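Local atomic coordinates of ABC transporter, periplasmic solute-binding protein (Rhizobium meliloti, PDB entry 4WED), a protein that probably captures a solute, perhaps a peptide or nickel complex, in the periplasm and delivers it to an ABC transporter for uptake. Residues 112-117 / 172-177; 293-298 / 344-349. All coordinates share one frame; numbering follows the deposited sequence.

In the fold
Contact 1 comes first along the chain and closes before contact 2 opens; their centres lie about 60 Å apart, on opposite sides of the chain's centre. Contact 1 joins helix 112-122, which packs on strands 137-144 and 147-152 of a four-stranded antiparallel sheet, to the loop leading toward strand 192-197. Contact 2 pairs helix 290-299 with helix 339-348 beside strand 274-279, part of a different antiparallel sheet. They share no secondary-structure element. The nearest atoms of contact 1 and contact 2 are about 46 Å apart. Each is thus local packing in a remote part of the elongated molecule, consistent with the multi-lobed build of family 5 solute-binding proteins.

Contact 1 (112-117 / 172-177); sequences AAACKW and LSPKSV
Trp117 has CG anti to its backbone N (chi1 178°), carried out from the helix on the side of 172-177, where the indole meets Pro174. A chi2 of 88° sets the ring plane nearly perpendicular to the plane of its CA, CB and CG, which presents a face to the proline. Pro174 CA lies over it, 3.5 Å from the centroid of the Trp117 six-membered ring and 15° off the ring normal, a CH-pi contact. Pro174 CB stands 3.7 Å above the plane, over the indole centre. CG of the same proline is shared: it lies 3.7 Å from Trp117 CE3 and also meets Ala114 CB, one helical turn earlier, at 3.9 Å. At the ring edge, in plane, Val177 CG2 approaches Trp117 CH2 to 3.9 Å, and Leu172 O comes obliquely to CZ3 at 3.4 Å. Pro174 stands second in a type I turn from Ser173 to Ser176, where Ser173 O takes both Ser176 N and Ser176 OG, the hydroxyl at 2.7 Å on an in-plane lone pair. An alanine in place of Trp117 would probably leave a gap under Pro174 and deprive Val177 CG2 of its aromatic neighbour. Asn118 adds a polar link, its OD1 accepting from Leu172 N and its ND2 donating to Ala114 O. Carbon surfaces and a CH-pi contact thus hold the turn against the helix, while one amide supplies directional bonds to both backbones.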
loop_
_atom_site.group_PDB
_atom_site.type_symbol
_atom_site.label_atom_id
_atom_site.label_comp_id
_atom_site.label_asym_id
_atom_site.label_seq_id
_atom_site.Cartn_x
_atom_site.Cartn_y
_atom_site.Cartn_z
ATOM N N ALA A 112 -28.255 -12.882 1.941
ATOM C CA ALA A 112 -28.265 -11.921 3.060
ATOM C C ALA A 112 -27.952 -12.510 4.457
ATOM O O ALA A 112 -27.078 -12.005 5.182
ATOM C CB ALA A 112 -29.583 -11.192 3.101
ATOM N N ALA A 113 -28.666 -13.561 4.820
ATOM C CA ALA A 113 -28.410 -14.316 6.047
ATOM C C ALA A 113 -26.940 -14.751 6.238
ATOM O O ALA A 113 -26.400 -14.650 7.325
ATOM C CB ALA A 113 -29.322 -15.536 6.072
ATOM N N ALA A 114 -26.290 -15.226 5.183
ATOM C CA ALA A 114 -24.916 -15.694 5.298
ATOM C C ALA A 114 -23.995 -14.490 5.401
ATOM O O ALA A 114 -22.998 -14.506 6.103
ATOM C CB ALA A 114 -24.548 -16.569 4.109
ATOM N N CYS A 115 -24.375 -13.412 4.739
ATOM C CA CYS A 115 -23.639 -12.172 4.813
ATOM C C CYS A 115 -23.680 -11.509 6.191
ATOM O O CYS A 115 -22.640 -11.122 6.727
ATOM C CB CYS A 115 -24.214 -11.228 3.769
ATOM S SG CYS A 115 -23.317 -9.682 3.680
ATOM N N LYS A 116 -24.874 -11.374 6.751
ATOM C CA LYS A 116 -25.037 -10.884 8.132
ATOM C C LYS A 116 -24.201 -11.691 9.108
ATOM O O LYS A 116 -23.556 -11.129 9.988
ATOM C CB LYS A 116 -26.523 -10.969 8.549
ATOM C CG LYS A 116 -26.903 -10.617 9.991
ATOM C CD LYS A 116 -28.429 -10.739 10.184
ATOM C CE LYS A 116 -28.966 -10.030 11.430
ATOM N NZ LYS A 116 -30.410 -9.584 11.349
ATOM N N TRP A 117 -24.262 -13.016 8.976
ATOM C CA TRP A 117 -23.627 -13.928 9.928
ATOM C C TRP A 117 -22.120 -13.701 9.973
ATOM O O TRP A 117 -21.518 -13.736 11.023
ATOM C CB TRP A 117 -23.924 -15.368 9.509
ATOM C CG TRP A 117 -23.277 -16.454 10.373
ATOM C CD1 TRP A 117 -23.801 -17.010 11.498
ATOM C CD2 TRP A 117 -22.006 -17.124 10.148
ATOM N NE1 TRP A 117 -22.942 -17.961 11.998
ATOM C CE2 TRP A 117 -21.839 -18.057 11.196
ATOM C CE3 TRP A 117 -21.005 -17.022 9.164
ATOM C CZ2 TRP A 117 -20.716 -18.889 11.301
ATOM C CZ3 TRP A 117 -19.884 -17.838 9.267
ATOM C CH2 TRP A 117 -19.753 -18.774 10.330
ATOM N N LEU A 172 -17.038 -16.519 4.871
ATOM C CA LEU A 172 -16.750 -17.901 5.221
ATOM C C LEU A 172 -18.052 -18.627 5.349
ATOM O O LEU A 172 -18.955 -18.135 6.001
ATOM C CB LEU A 172 -16.033 -17.937 6.572
ATOM C CG LEU A 172 -15.861 -19.281 7.301
ATOM C CD1 LEU A 172 -14.849 -20.194 6.598
ATOM C CD2 LEU A 172 -15.415 -19.031 8.731
ATOM N N SER A 173 -18.143 -19.827 4.797
ATOM C CA SER A 173 -19.389 -20.589 4.874
ATOM C C SER A 173 -19.858 -20.765 6.319
ATOM O O SER A 173 -19.175 -21.363 7.131
ATOM C CB SER A 173 -19.219 -21.944 4.213
ATOM O OG SER A 173 -20.269 -22.830 4.545
ATOM N N PRO A 174 -21.058 -20.273 6.641
ATOM C CA PRO A 174 -21.657 -20.538 7.975
ATOM C C PRO A 174 -21.782 -22.005 8.414
ATOM O O PRO A 174 -21.802 -22.246 9.618
ATOM C CB PRO A 174 -23.048 -19.947 7.865
ATOM C CG PRO A 174 -22.979 -19.006 6.730
ATOM C CD PRO A 174 -21.948 -19.493 5.781
ATOM N N LYS A 175 -21.883 -22.968 7.486
ATOM C CA LYS A 175 -22.024 -24.392 7.901
ATOM C C LYS A 175 -20.656 -25.008 8.110
ATOM O O LYS A 175 -20.544 -26.070 8.689
ATOM C CB LYS A 175 -22.808 -25.230 6.890
ATOM N N SER A 176 -19.605 -24.339 7.646
ATOM C CA SER A 176 -18.243 -24.869 7.775
ATOM C C SER A 176 -17.712 -24.773 9.191
ATOM O O SER A 176 -16.709 -25.395 9.490
ATOM C CB SER A 176 -17.275 -24.092 6.876
ATOM O OG SER A 176 -16.886 -22.839 7.457
ATOM N N VAL A 177 -18.356 -23.977 10.034
ATOM C CA VAL A 177 -17.875 -23.673 11.363
ATOM C C VAL A 177 -18.763 -24.400 12.352
ATOM O O VAL A 177 -19.960 -24.591 12.101
ATOM C CB VAL A 177 -17.972 -22.169 11.644
ATOM C CG1 VAL A 177 -17.833 -21.856 13.115
ATOM C CG2 VAL A 177 -16.925 -21.412 10.860
#

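Contact 2 (293-298 / 344-349); sequences RKAVSI and ALLEKA
Ala295 and Leu345 are the closest CA pair of the two segments, 6.2 Å apart, on nearly antiparallel helices. The axes of 293-298 and 344-348 approach to 9.1 Å, with 164° between their N-to-C directions, and the small alanine suits that spacing. Contacts between apolar side chains dominate. Ala295 CB touches Leu345 CB at 4.1 Å and, from the adjacent residue, Leu346 CG at 3.9 Å, with Leu346 CD2 equally near. Leu345 has CG anti to its carbonyl carbon (chi1 -72°) and CD1 anti to its CA (chi2 162°), which sets that methyl among Lys294, Ala295 and Ile298. Leu345 CD1 meets Ile298 CD1 at 4.2 Å, the two side chains crossing at about a right angle. A second kind of contact sets a hydrocarbon against a residue that is not wholly apolar. Leu345 CD1 rests on the methylenes of Lys294, 4.0 Å from Lys294 CG, and lies beside Ala295 N; that amide belongs to the helix backbone and gives no bond across the interface. The lysine chain runs on extended past the leucine, crossing it at about a right angle. Within the wider fold, Leu346 also touches Val292 and Ile298 reaches Ala341 and Ala342, continuing the helix pairing beyond the two segments. On the other flank Val296, pointing away from 344-349, packs on Met277 and Phe279, placing helix 290-299 between strand 274-279 and helix 339-348.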
loop_
_atom_site.group_PDB
_atom_site.type_symbol
_atom_site.label_atom_id
_atom_site.label_comp_id
_atom_site.label_asym_id
_atom_site.label_seq_id
_atom_site.Cartn_x
_atom_site.Cartn_y
_atom_site.Cartn_z
ATOM N N ARG A 293 13.408 25.007 1.571
ATOM C CA ARG A 293 12.812 23.700 1.358
ATOM C C ARG A 293 12.769 23.301 -0.145
ATOM O O ARG A 293 13.133 22.182 -0.535
ATOM C CB ARG A 293 11.432 23.700 1.941
ATOM C CG ARG A 293 11.430 23.733 3.445
ATOM C CD ARG A 293 10.018 23.457 3.960
ATOM N NE ARG A 293 9.548 24.611 4.704
ATOM C CZ ARG A 293 8.452 25.295 4.483
ATOM N NH1 ARG A 293 7.585 24.949 3.555
ATOM N NH2 ARG A 293 8.210 26.339 5.251
ATOM N N LYS A 294 12.331 24.221 -0.974
ATOM C CA LYS A 294 12.230 23.973 -2.390
ATOM C C LYS A 294 13.602 23.660 -2.953
ATOM O O LYS A 294 13.765 22.744 -3.758
ATOM C CB LYS A 294 11.679 25.239 -3.050
ATOM C CG LYS A 294 11.318 25.128 -4.522
ATOM C CD LYS A 294 10.555 26.369 -4.947
ATOM C CE LYS A 294 10.346 26.396 -6.436
ATOM N NZ LYS A 294 9.882 27.746 -6.896
ATOM N N ALA A 295 14.592 24.443 -2.536
ATOM C CA ALA A 295 15.920 24.265 -3.048
ATOM C C ALA A 295 16.399 22.880 -2.679
ATOM O O ALA A 295 16.955 22.173 -3.515
ATOM C CB ALA A 295 16.875 25.332 -2.517
ATOM N N VAL A 296 16.194 22.493 -1.428
ATOM C CA VAL A 296 16.582 21.173 -1.007
ATOM C C VAL A 296 15.940 20.179 -1.943
ATOM O O VAL A 296 16.611 19.345 -2.537
ATOM C CB VAL A 296 16.165 20.897 0.434
ATOM C CG1 VAL A 296 16.281 19.428 0.748
ATOM C CG2 VAL A 296 17.043 21.699 1.376
ATOM N N SER A 297 14.657 20.349 -2.174
ATOM C CA SER A 297 13.936 19.397 -2.958
ATOM C C SER A 297 14.345 19.322 -4.451
ATOM O O SER A 297 14.444 18.229 -5.040
ATOM C CB SER A 297 12.450 19.706 -2.834
ATOM O OG SER A 297 11.778 18.990 -3.815
ATOM N N ILE A 298 14.556 20.456 -5.098
ATOM C CA ILE A 298 14.998 20.387 -6.503
ATOM C C ILE A 298 16.492 20.223 -6.651
ATOM O O ILE A 298 16.975 19.949 -7.743
ATOM C CB ILE A 298 14.581 21.593 -7.356
ATOM C CG1 ILE A 298 15.303 22.851 -6.901
ATOM C CG2 ILE A 298 13.067 21.747 -7.382
ATOM C CD1 ILE A 298 15.066 23.972 -7.870
ATOM N N ALA A 344 20.285 29.523 -6.845
ATOM C CA ALA A 344 19.661 30.823 -7.011
ATOM C C ALA A 344 18.618 31.062 -5.903
ATOM O O ALA A 344 18.578 32.144 -5.315
ATOM C CB ALA A 344 19.041 30.956 -8.410
ATOM N N LEU A 345 17.785 30.070 -5.606
ATOM C CA LEU A 345 16.841 30.210 -4.483
ATOM C C LEU A 345 17.607 30.507 -3.222
ATOM O O LEU A 345 17.327 31.476 -2.530
ATOM C CB LEU A 345 16.037 28.939 -4.262
ATOM C CG LEU A 345 15.008 28.720 -5.353
ATOM C CD1 LEU A 345 14.517 27.289 -5.396
ATOM C CD2 LEU A 345 13.843 29.677 -5.150
ATOM N N LEU A 346 18.601 29.690 -2.925
ATOM C CA LEU A 346 19.348 29.915 -1.703
ATOM C C LEU A 346 19.928 31.309 -1.614
ATOM O O LEU A 346 19.914 31.935 -0.548
ATOM C CB LEU A 346 20.453 28.887 -1.576
ATOM C CG LEU A 346 19.910 27.488 -1.377
ATOM C CD1 LEU A 346 21.019 26.477 -1.457
ATOM C CD2 LEU A 346 19.146 27.378 -0.065
ATOM N N GLU A 347 20.445 31.794 -2.728
ATOM C CA GLU A 347 20.970 33.164 -2.791
ATOM C C GLU A 347 19.879 34.241 -2.575
ATOM O O GLU A 347 20.060 35.153 -1.789
ATOM C CB GLU A 347 21.713 33.407 -4.115
ATOM C CG GLU A 347 22.889 34.377 -3.965
ATOM C CD GLU A 347 24.170 33.897 -4.656
ATOM O OE1 GLU A 347 24.346 34.323 -5.829
ATOM O OE2 GLU A 347 24.978 33.104 -4.053
ATOM N N LYS A 348 18.754 34.131 -3.262
ATOM C CA LYS A 348 17.629 35.027 -3.000
ATOM C C LYS A 348 17.260 35.000 -1.496
ATOM O O LYS A 348 16.986 36.029 -0.899
ATOM C CB LYS A 348 16.418 34.645 -3.864
ATOM C CG LYS A 348 16.584 34.905 -5.357
ATOM C CD LYS A 348 15.516 34.192 -6.184
ATOM C CE LYS A 348 15.892 34.101 -7.667
ATOM N NZ LYS A 348 15.246 32.915 -8.328
ATOM N N ALA A 349 17.271 33.813 -0.886
ATOM C CA ALA A 349 16.961 33.683 0.544
ATOM C C ALA A 349 18.078 34.200 1.442
ATOM O O ALA A 349 17.915 34.206 2.635
ATOM C CB ALA A 349 16.653 32.245 0.907
#